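Local atomic coordinates of 2-Cys Peroxiredoxin (Plasmodium vivax SaI-1, PDB entry 2I81), a protein that probably reduces hydrogen peroxide and organic hydroperoxides by way of a reactive cysteine, as 2-Cys peroxiredoxins do. Residues P28-E33 with K130-L135; F59-F64 with S141-V146; E88-S93 with T119-I124. All blocks are in the same frame, centred on the assembly; numbering follows the deposited sequence.

Contact 1: residues P28-E33 with K130-L135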
loop_
_atom_site.group_PDB
_atom_site.type_symbol
_atom_site.label_atom_id
_atom_site.label_comp_id
_atom_site.label_asym_id
_atom_site.label_seq_id
_atom_site.Cartn_x
_atom_site.Cartn_y
_atom_site.Cartn_z
ATOM N N PRO A 28 -4.476 -25.473 -16.510
ATOM C CA PRO A 28 -5.499 -24.501 -16.128
ATOM C C PRO A 28 -6.864 -24.884 -16.686
ATOM O O PRO A 28 -6.975 -25.260 -17.857
ATOM C CB PRO A 28 -5.008 -23.197 -16.769
ATOM C CG PRO A 28 -3.551 -23.400 -16.986
ATOM C CD PRO A 28 -3.409 -24.849 -17.313
ATOM N N PHE A 29 -7.883 -24.794 -15.836
ATOM C CA PHE A 29 -9.251 -25.147 -16.200
ATOM C C PHE A 29 -9.792 -24.241 -17.305
ATOM O O PHE A 29 -9.488 -23.046 -17.345
ATOM C CB PHE A 29 -10.148 -25.074 -14.956
ATOM C CG PHE A 29 -11.617 -25.186 -15.251
ATOM C CD1 PHE A 29 -12.224 -26.432 -15.373
ATOM C CD2 PHE A 29 -12.399 -24.042 -15.401
ATOM C CE1 PHE A 29 -13.585 -26.538 -15.648
ATOM C CE2 PHE A 29 -13.759 -24.138 -15.677
ATOM C CZ PHE A 29 -14.354 -25.388 -15.799
ATOM N N PHE A 30 -10.584 -24.821 -18.202
ATOM C CA PHE A 30 -11.316 -24.048 -19.202
ATOM C C PHE A 30 -12.705 -24.627 -19.459
ATOM O O PHE A 30 -12.935 -25.825 -19.290
ATOM C CB PHE A 30 -10.525 -23.928 -20.515
ATOM C CG PHE A 30 -10.281 -25.241 -21.207
ATOM C CD1 PHE A 30 -9.107 -25.951 -20.980
ATOM C CD2 PHE A 30 -11.219 -25.762 -22.097
ATOM C CE1 PHE A 30 -8.873 -27.165 -21.620
ATOM C CE2 PHE A 30 -10.995 -26.976 -22.739
ATOM C CZ PHE A 30 -9.820 -27.678 -22.500
ATOM N N LYS A 31 -13.620 -23.750 -19.859
ATOM C CA LYS A 31 -14.970 -24.119 -20.254
ATOM C C LYS A 31 -15.298 -23.237 -21.448
ATOM O O LYS A 31 -15.240 -22.009 -21.348
ATOM C CB LYS A 31 -15.952 -23.865 -19.104
ATOM C CG LYS A 31 -17.413 -24.180 -19.427
ATOM C CD LYS A 31 -18.354 -23.736 -18.309
ATOM C CE LYS A 31 -18.519 -24.818 -17.244
ATOM N NZ LYS A 31 -19.454 -24.391 -16.164
ATOM N N ALA A 32 -15.626 -23.851 -22.579
ATOM C CA ALA A 32 -15.866 -23.081 -23.792
ATOM C C ALA A 32 -17.027 -23.611 -24.608
ATOM O O ALA A 32 -17.278 -24.818 -24.641
ATOM C CB ALA A 32 -14.604 -23.033 -24.645
ATOM N N GLU A 33 -17.734 -22.693 -25.260
ATOM C CA GLU A 33 -18.694 -23.050 -26.292
ATOM C C GLU A 33 -17.933 -23.677 -27.447
ATOM O O GLU A 33 -16.813 -23.267 -27.765
ATOM C CB GLU A 33 -19.436 -21.817 -26.797
ATOM C CG GLU A 33 -20.403 -21.209 -25.803
ATOM C CD GLU A 33 -20.885 -19.844 -26.248
ATOM O OE1 GLU A 33 -20.077 -18.890 -26.221
ATOM O OE2 GLU A 33 -22.071 -19.721 -26.621
ATOM N N LYS A 130 -5.280 -16.521 -22.443
ATOM C CA LYS A 130 -4.661 -15.798 -21.331
ATOM C C LYS A 130 -4.147 -16.749 -20.255
ATOM O O LYS A 130 -3.046 -16.557 -19.730
ATOM C CB LYS A 130 -5.643 -14.795 -20.713
ATOM C CG LYS A 130 -5.785 -13.494 -21.484
ATOM C CD LYS A 130 -6.791 -12.564 -20.823
ATOM C CE LYS A 130 -7.050 -11.330 -21.678
ATOM N NZ LYS A 130 -8.031 -10.409 -21.041
ATOM N N ASP A 131 -4.943 -17.768 -19.929
ATOM C CA ASP A 131 -4.562 -18.747 -18.911
ATOM C C ASP A 131 -3.397 -19.638 -19.348
ATOM O O ASP A 131 -2.563 -20.014 -18.524
ATOM C CB ASP A 131 -5.765 -19.597 -18.479
ATOM C CG ASP A 131 -6.769 -18.815 -17.638
ATOM O OD1 ASP A 131 -6.381 -17.813 -16.994
ATOM O OD2 ASP A 131 -7.953 -19.211 -17.615
ATOM N N TYR A 132 -3.340 -19.964 -20.639
ATOM C CA TYR A 132 -2.267 -20.807 -21.176
ATOM C C TYR A 132 -1.059 -20.004 -21.661
ATOM O O TYR A 132 -0.131 -20.559 -22.258
ATOM C CB TYR A 132 -2.804 -21.732 -22.273
ATOM C CG TYR A 132 -3.530 -22.926 -21.706
ATOM C CD1 TYR A 132 -4.860 -22.830 -21.300
ATOM C CD2 TYR A 132 -2.878 -24.148 -21.546
ATOM C CE1 TYR A 132 -5.528 -23.921 -20.763
ATOM C CE2 TYR A 132 -3.538 -25.247 -21.011
ATOM C CZ TYR A 132 -4.862 -25.127 -20.622
ATOM O OH TYR A 132 -5.521 -26.212 -20.092
ATOM N N ASN A 133 -1.082 -18.703 -21.373
ATOM C CA ASN A 133 -0.024 -17.765 -21.758
ATOM C C ASN A 133 0.362 -17.876 -23.236
ATOM O O ASN A 133 1.542 -17.997 -23.577
ATOM C CB ASN A 133 1.206 -17.912 -20.844
ATOM C CG ASN A 133 0.863 -17.782 -19.366
ATOM O OD1 ASN A 133 0.924 -18.758 -18.618
ATOM N ND2 ASN A 133 0.497 -16.575 -18.942
ATOM N N VAL A 134 -0.647 -17.846 -24.104
ATOM C CA VAL A 134 -0.420 -17.892 -25.552
ATOM C C VAL A 134 -1.111 -16.754 -26.311
ATOM O O VAL A 134 -1.086 -16.721 -27.544
ATOM C CB VAL A 134 -0.787 -19.277 -26.174
ATOM C CG1 VAL A 134 0.177 -20.357 -25.692
ATOM C CG2 VAL A 134 -2.238 -19.657 -25.872
ATOM N N LEU A 135 -1.712 -15.820 -25.573
ATOM C CA LEU A 135 -2.342 -14.650 -26.182
ATOM C C LEU A 135 -1.269 -13.694 -26.691
ATOM O O LEU A 135 -0.389 -13.266 -25.938
ATOM C CB LEU A 135 -3.263 -13.930 -25.188
ATOM C CG LEU A 135 -4.626 -13.390 -25.653
ATOM C CD1 LEU A 135 -5.056 -12.226 -24.778
ATOM C CD2 LEU A 135 -4.673 -12.986 -27.123
HETATM O O HOH W 1 -9.123 -21.027 -19.303
#
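A single water molecule ties D131 to F29. It donates to D131 OD2 at 2.7 Å and to F29 O at 2.8 Å, and so links two acceptors that could not bond each other directly. Beside this bridge, Y132 OH reaches P28 O at 2.8 Å, a hydrogen bond that is weak by its geometry. Y132 stands with CG beside its backbone N and anti to the carbonyl carbon (chi1 -79°), which sends the ring back across to the other segment, so the phenol end comes closer than the CB does. P28 lies over one face of that ring: its CD is 4.0 Å from the Y132 ring centroid and 28° off the ring normal, a CH-pi contact, with P28 CD 3.6 Å from Y132 CZ at nearest. F30 meets the phenol differently, offering an edge rather than a face, with CD1 3.7 Å from Y132 OH.

The second segment owes its shape to the end of helix 127-131, where N133, with positive phi, is the C-prime residue of a Schellman motif: V134 N turns back to S129 O and, weakly, N133 N to K130 O. Y132 is thereby placed where the chain leaves the helix, facing the approach to strand 31-35 of the central sheet. Around the pair, Y22 meets the Y132 ring edge-to-face and bonds Y132 O through its hydroxyl, while L57 of strand 54-59 packs on both F30 and Y132.

Contact 2: residues F59-F64 with S141-V146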
loop_
_atom_site.group_PDB
_atom_site.type_symbol
_atom_site.label_atom_id
_atom_site.label_comp_id
_atom_site.label_asym_id
_atom_site.label_seq_id
_atom_site.Cartn_x
_atom_site.Cartn_y
_atom_site.Cartn_z
ATOM N N PHE A 59 -4.004 -24.368 -30.213
ATOM C CA PHE A 59 -4.436 -23.008 -30.497
ATOM C C PHE A 59 -3.986 -22.597 -31.894
ATOM O O PHE A 59 -2.923 -23.010 -32.361
ATOM C CB PHE A 59 -3.861 -22.028 -29.467
ATOM C CG PHE A 59 -4.311 -22.280 -28.053
ATOM C CD1 PHE A 59 -3.589 -23.131 -27.218
ATOM C CD2 PHE A 59 -5.440 -21.643 -27.543
ATOM C CE1 PHE A 59 -3.996 -23.361 -25.905
ATOM C CE2 PHE A 59 -5.854 -21.865 -26.229
ATOM C CZ PHE A 59 -5.130 -22.726 -25.409
ATOM N N TYR A 60 -4.806 -21.788 -32.555
ATOM C CA TYR A 60 -4.430 -21.149 -33.811
ATOM C C TYR A 60 -4.996 -19.732 -33.796
ATOM O O TYR A 60 -6.060 -19.506 -33.216
ATOM C CB TYR A 60 -4.930 -21.954 -35.018
ATOM C CG TYR A 60 -6.431 -22.122 -35.095
ATOM C CD1 TYR A 60 -7.078 -23.137 -34.389
ATOM C CD2 TYR A 60 -7.203 -21.276 -35.889
ATOM C CE1 TYR A 60 -8.457 -23.296 -34.461
ATOM C CE2 TYR A 60 -8.579 -21.428 -35.970
ATOM C CZ TYR A 60 -9.201 -22.438 -35.254
ATOM O OH TYR A 60 -10.565 -22.590 -35.332
ATOM N N PRO A 61 -4.363 -18.790 -34.439
ATOM C CA PRO A 61 -4.832 -17.424 -34.371
ATOM C C PRO A 61 -6.246 -17.134 -34.857
ATOM O O PRO A 61 -6.987 -16.541 -34.154
ATOM C CB PRO A 61 -3.786 -16.679 -35.161
ATOM C CG PRO A 61 -3.094 -17.628 -35.863
ATOM C CD PRO A 61 -3.092 -18.852 -35.135
ATOM N N LEU A 62 -6.593 -17.527 -36.058
ATOM C CA LEU A 62 -7.729 -16.972 -36.733
ATOM C C LEU A 62 -8.369 -17.874 -37.738
ATOM O O LEU A 62 -7.722 -18.487 -38.507
ATOM C CB LEU A 62 -7.384 -15.647 -37.364
ATOM C CG LEU A 62 -7.312 -14.419 -36.484
ATOM C CD1 LEU A 62 -6.894 -13.250 -37.184
ATOM C CD2 LEU A 62 -8.480 -14.131 -35.676
ATOM N N ASP A 63 -9.672 -17.927 -37.728
ATOM C CA ASP A 63 -10.430 -18.429 -38.833
ATOM C C ASP A 63 -10.267 -17.602 -40.064
ATOM O O ASP A 63 -10.006 -16.434 -39.984
ATOM C CB ASP A 63 -11.883 -18.539 -38.445
ATOM C CG ASP A 63 -12.101 -19.544 -37.414
ATOM O OD1 ASP A 63 -11.146 -19.946 -36.843
ATOM O OD2 ASP A 63 -13.200 -19.954 -37.164
ATOM N N PHE A 64 -10.413 -18.262 -41.198
ATOM C CA PHE A 64 -10.279 -17.640 -42.523
ATOM C C PHE A 64 -8.897 -17.035 -42.792
ATOM O O PHE A 64 -8.772 -16.055 -43.533
ATOM C CB PHE A 64 -11.389 -16.607 -42.772
ATOM C CG PHE A 64 -12.767 -17.198 -42.814
ATOM C CD1 PHE A 64 -13.613 -17.096 -41.714
ATOM C CD2 PHE A 64 -13.219 -17.864 -43.950
ATOM C CE1 PHE A 64 -14.893 -17.645 -41.747
ATOM C CE2 PHE A 64 -14.497 -18.416 -43.993
ATOM C CZ PHE A 64 -15.335 -18.306 -42.888
ATOM N N SER A 141 -4.432 -15.974 -30.292
ATOM C CA SER A 141 -3.553 -16.952 -29.659
ATOM C C SER A 141 -2.464 -17.424 -30.619
ATOM O O SER A 141 -2.697 -17.535 -31.823
ATOM C CB SER A 141 -4.357 -18.147 -29.137
ATOM O OG SER A 141 -4.935 -18.886 -30.197
ATOM N N LEU A 142 -1.276 -17.695 -30.082
ATOM C CA LEU A 142 -0.170 -18.244 -30.870
ATOM C C LEU A 142 -0.440 -19.707 -31.216
ATOM O O LEU A 142 -1.316 -20.337 -30.618
ATOM C CB LEU A 142 1.151 -18.119 -30.102
ATOM C CG LEU A 142 1.771 -16.728 -29.926
ATOM C CD1 LEU A 142 2.683 -16.701 -28.711
ATOM C CD2 LEU A 142 2.533 -16.295 -31.172
ATOM N N ARG A 143 0.306 -20.247 -32.177
ATOM C CA ARG A 143 0.159 -21.655 -32.556
ATOM C C ARG A 143 0.748 -22.555 -31.486
ATOM O O ARG A 143 1.965 -22.757 -31.433
ATOM C CB ARG A 143 0.826 -21.933 -33.899
ATOM C CG ARG A 143 0.124 -21.270 -35.037
ATOM C CD ARG A 143 0.832 -21.488 -36.349
ATOM N NE ARG A 143 0.514 -20.390 -37.253
ATOM C CZ ARG A 143 -0.671 -20.205 -37.829
ATOM N NH1 ARG A 143 -1.671 -21.056 -37.623
ATOM N NH2 ARG A 143 -0.860 -19.164 -38.626
ATOM N N ALA A 144 -0.114 -23.095 -30.631
ATOM C CA ALA A 144 0.356 -23.844 -29.474
ATOM C C ALA A 144 -0.210 -25.252 -29.362
ATOM O O ALA A 144 -1.395 -25.477 -29.603
ATOM C CB ALA A 144 0.089 -23.063 -28.196
ATOM N N PHE A 145 0.659 -26.191 -28.998
ATOM C CA PHE A 145 0.238 -27.526 -28.597
ATOM C C PHE A 145 0.323 -27.648 -27.089
ATOM O O PHE A 145 1.347 -27.320 -26.487
ATOM C CB PHE A 145 1.119 -28.603 -29.236
ATOM C CG PHE A 145 0.720 -28.975 -30.636
ATOM C CD1 PHE A 145 1.674 -29.436 -31.536
ATOM C CD2 PHE A 145 -0.601 -28.863 -31.061
ATOM C CE1 PHE A 145 1.319 -29.790 -32.834
ATOM C CE2 PHE A 145 -0.965 -29.212 -32.358
ATOM C CZ PHE A 145 -0.004 -29.677 -33.245
ATOM N N VAL A 146 -0.764 -28.106 -26.478
ATOM C CA VAL A 146 -0.763 -28.427 -25.059
ATOM C C VAL A 146 -1.269 -29.853 -24.902
ATOM O O VAL A 146 -2.423 -30.151 -25.224
ATOM C CB VAL A 146 -1.638 -27.454 -24.228
ATOM C CG1 VAL A 146 -1.609 -27.834 -22.752
ATOM C CG2 VAL A 146 -1.178 -26.011 -24.410
HETATM O O HOH W 2 -6.735 -17.467 -31.498
#
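P61 opens the PxxxTxxC sequence of the peroxiredoxin active-site loop, which runs on through T65 to C68, and R143 on strand 140-148 lies against it; by family precedent R143 is probably the conserved arginine of that site. The two side chains cross at about a right angle, and the proline sits over one face of the guanidinium: P61 CD is 3.6 Å from R143 NH1, displaced toward the rim of the group. R143 gets there with its chain extended from CG to NE, and its charged end is fixed by other partners, a salt bridge from NH1 to E71 and a hydrogen bond from NH2 to L162 O.

Nearer the sheet, backbone bonds join F59 and A144. F59 N gives a sound bond to A144 O (2.9 Å, 159° at the hydrogen), in the carbonyl plane. The return bond from A144 N to F59 O is longer, at 3.3 Å, and its donor stands 36° out of the carbonyl plane. The F59 side chain then packs along the strand: CB lies 3.3 Å from L142 O, CD1 lies 3.8 Å from A144 CB, and V146 CG2 meets the ring at its edge, 4.1 Å from F59 CE1. A water molecule between the chains accepts from S141 N at 3.0 Å and donates to Y60 O. Within the loop, Y60 OH bonds D63 OD1 at 3.1 Å on its syn side.

Helix 67-77, through C68 and I72, and helix 97-104, through H100 and W103, close round the Y60 side chain; the Y60 backbone bonds C92 of strand 87-93, and strand 154-160 flanks strand 140-148.

Contact 3: residues E88-S93 with T119-I124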
loop_
_atom_site.group_PDB
_atom_site.type_symbol
_atom_site.label_atom_id
_atom_site.label_comp_id
_atom_site.label_asym_id
_atom_site.label_seq_id
_atom_site.Cartn_x
_atom_site.Cartn_y
_atom_site.Cartn_z
ATOM N N GLU A 88 -8.218 -36.849 -26.916
ATOM C CA GLU A 88 -9.232 -35.955 -27.452
ATOM C C GLU A 88 -8.553 -34.749 -28.090
ATOM O O GLU A 88 -7.730 -34.075 -27.464
ATOM C CB GLU A 88 -10.213 -35.517 -26.359
ATOM C CG GLU A 88 -11.321 -34.570 -26.834
ATOM C CD GLU A 88 -12.432 -35.264 -27.616
ATOM O OE1 GLU A 88 -12.625 -36.488 -27.453
ATOM O OE2 GLU A 88 -13.123 -34.573 -28.395
ATOM N N LEU A 89 -8.914 -34.497 -29.343
ATOM C CA LEU A 89 -8.329 -33.431 -30.141
ATOM C C LEU A 89 -9.241 -32.204 -30.101
ATOM O O LEU A 89 -10.395 -32.268 -30.535
ATOM C CB LEU A 89 -8.133 -33.932 -31.579
ATOM C CG LEU A 89 -6.990 -33.462 -32.492
ATOM C CD1 LEU A 89 -7.418 -32.295 -33.365
ATOM C CD2 LEU A 89 -5.703 -33.138 -31.731
ATOM N N LEU A 90 -8.723 -31.098 -29.570
ATOM C CA LEU A 90 -9.503 -29.867 -29.424
ATOM C C LEU A 90 -8.784 -28.659 -30.021
ATOM O O LEU A 90 -7.709 -28.274 -29.554
ATOM C CB LEU A 90 -9.836 -29.599 -27.948
ATOM C CG LEU A 90 -10.609 -30.637 -27.122
ATOM C CD1 LEU A 90 -10.700 -30.186 -25.670
ATOM C CD2 LEU A 90 -12.004 -30.889 -27.685
ATOM N N GLY A 91 -9.381 -28.071 -31.055
ATOM C CA GLY A 91 -8.870 -26.838 -31.651
ATOM C C GLY A 91 -9.446 -25.629 -30.950
ATOM O O GLY A 91 -10.598 -25.655 -30.516
ATOM N N CYS A 92 -8.654 -24.567 -30.834
ATOM C CA CYS A 92 -9.101 -23.372 -30.126
ATOM C C CYS A 92 -8.609 -22.086 -30.774
ATOM O O CYS A 92 -7.419 -21.933 -31.052
ATOM C CB CYS A 92 -8.662 -23.423 -28.659
ATOM S SG CYS A 92 -9.353 -22.120 -27.616
ATOM N N SER A 93 -9.542 -21.173 -31.020
ATOM C CA SER A 93 -9.207 -19.826 -31.463
ATOM C C SER A 93 -10.102 -18.801 -30.779
ATOM O O SER A 93 -11.092 -19.152 -30.130
ATOM C CB SER A 93 -9.314 -19.699 -32.986
ATOM O OG SER A 93 -10.663 -19.616 -33.409
ATOM N N THR A 119 -13.693 -31.469 -32.493
ATOM C CA THR A 119 -14.340 -30.327 -31.853
ATOM C C THR A 119 -13.502 -29.048 -31.952
ATOM O O THR A 119 -12.280 -29.079 -31.782
ATOM C CB THR A 119 -14.654 -30.649 -30.370
ATOM O OG1 THR A 119 -15.377 -31.885 -30.288
ATOM C CG2 THR A 119 -15.474 -29.547 -29.719
ATOM N N LEU A 120 -14.173 -27.932 -32.235
ATOM C CA LEU A 120 -13.531 -26.618 -32.254
ATOM C C LEU A 120 -14.084 -25.715 -31.158
ATOM O O LEU A 120 -15.288 -25.455 -31.098
ATOM C CB LEU A 120 -13.680 -25.950 -33.626
ATOM C CG LEU A 120 -12.977 -26.594 -34.827
ATOM C CD1 LEU A 120 -13.356 -25.857 -36.101
ATOM C CD2 LEU A 120 -11.458 -26.627 -34.658
ATOM N N LEU A 121 -13.188 -25.242 -30.295
ATOM C CA LEU A 121 -13.554 -24.395 -29.165
ATOM C C LEU A 121 -13.545 -22.922 -29.549
ATOM O O LEU A 121 -12.771 -22.496 -30.410
ATOM C CB LEU A 121 -12.604 -24.624 -27.982
ATOM C CG LEU A 121 -12.395 -26.041 -27.432
ATOM C CD1 LEU A 121 -11.352 -26.023 -26.320
ATOM C CD2 LEU A 121 -13.700 -26.651 -26.928
ATOM N N SER A 122 -14.412 -22.154 -28.899
ATOM C CA SER A 122 -14.469 -20.713 -29.086
ATOM C C SER A 122 -13.955 -20.019 -27.829
ATOM O O SER A 122 -14.594 -20.078 -26.775
ATOM C CB SER A 122 -15.904 -20.273 -29.398
ATOM O OG SER A 122 -16.016 -18.860 -29.424
ATOM N N ASP A 123 -12.796 -19.379 -27.941
ATOM C CA ASP A 123 -12.233 -18.611 -26.834
ATOM C C ASP A 123 -12.633 -17.144 -26.986
ATOM O O ASP A 123 -11.784 -16.253 -27.096
ATOM C CB ASP A 123 -10.711 -18.776 -26.782
ATOM C CG ASP A 123 -10.099 -18.212 -25.508
ATOM O OD1 ASP A 123 -8.878 -17.945 -25.510
ATOM O OD2 ASP A 123 -10.827 -18.033 -24.507
ATOM N N ILE A 124 -13.944 -16.913 -26.987
ATOM C CA ILE A 124 -14.522 -15.600 -27.280
ATOM C C ILE A 124 -14.160 -14.528 -26.242
ATOM O O ILE A 124 -14.121 -13.341 -26.564
ATOM C CB ILE A 124 -16.069 -15.697 -27.514
ATOM C CG1 ILE A 124 -16.630 -14.411 -28.140
ATOM C CG2 ILE A 124 -16.814 -16.072 -26.228
ATOM C CD1 ILE A 124 -16.339 -14.257 -29.627
HETATM O O HOH W 3 -15.711 -32.484 -27.621
#
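Strands 88-93 and 119-122 run parallel, their axes 4.5 Å apart at closest approach and inclined by 33°, and G91 carries two of the three backbone bonds across the pair. G91 N donates to T119 O at 3.2 Å, and G91 O accepts from L121 N at 2.6 Å, short but nearly straight at 171°. The register continues past the strand proper, where D123 N bonds S93 O at 2.8 Å.

L90, C92, T119 and L121 share one face of the sheet. L90 and T119 lie side by side and point the same way, bringing L90 CD2 to 3.8 Å from T119 CB. L121 CB passes 3.4 Å from G91 O, so its side chain leaves the strand close beside the carbonyl that its own amide bonds. C92 carries its sulfur opposite the backbone N (chi1 -172°), which swings SG along the strand until it is 3.7 Å from D123 CB. The other face carries L120, and there L120 CD2 rests 4.0 Å from G91 CA, where no side chain intervenes. At the T119 end of the pair, a water lies between T119 OG1 and, weakly, E88 OE2.

D123 is fixed by bonds outside the pair: OD1 to S129 OG and OD2 to I128 N, at the start of helix 127-131. S93 OG and S122 OG both turn to D95. V44 of strand 41-45 packs on L90, T119 and L121, whereas H100 of helix 97-104 lies against L120 and S93. The helix joins the two strands in sequence, making strand 87-93, helix 97-104 and strand 119-122 a beta-alpha-beta crossover, a unit of the thioredoxin-like fold to which peroxiredoxins belong.

In the fold
The three contacts cluster on one mixed sheet. The centres of contact 1 and contact 2 are about 12 Å apart, those of contact 1 and contact 3 about 10 Å, and those of contact 2 and contact 3 about 9 Å. In sheet order come strands 31-35, 119-122, 87-93, 54-59 and 140-148, which places contact 3 inside the sheet, with strand 31-35 beyond 119-122 and strand 54-59 beyond 87-93. Along the chain, contact 3 is nested inside the loops closed by both others, and the segments of contacts 1 and 2 alternate. Probable backbone hydrogen bonds link each pair: E33 O with S122 N, Y60 N with C92 O, V134 O with L142 N. The active-site loop of contact 2 is thus connected directly to the sheet core.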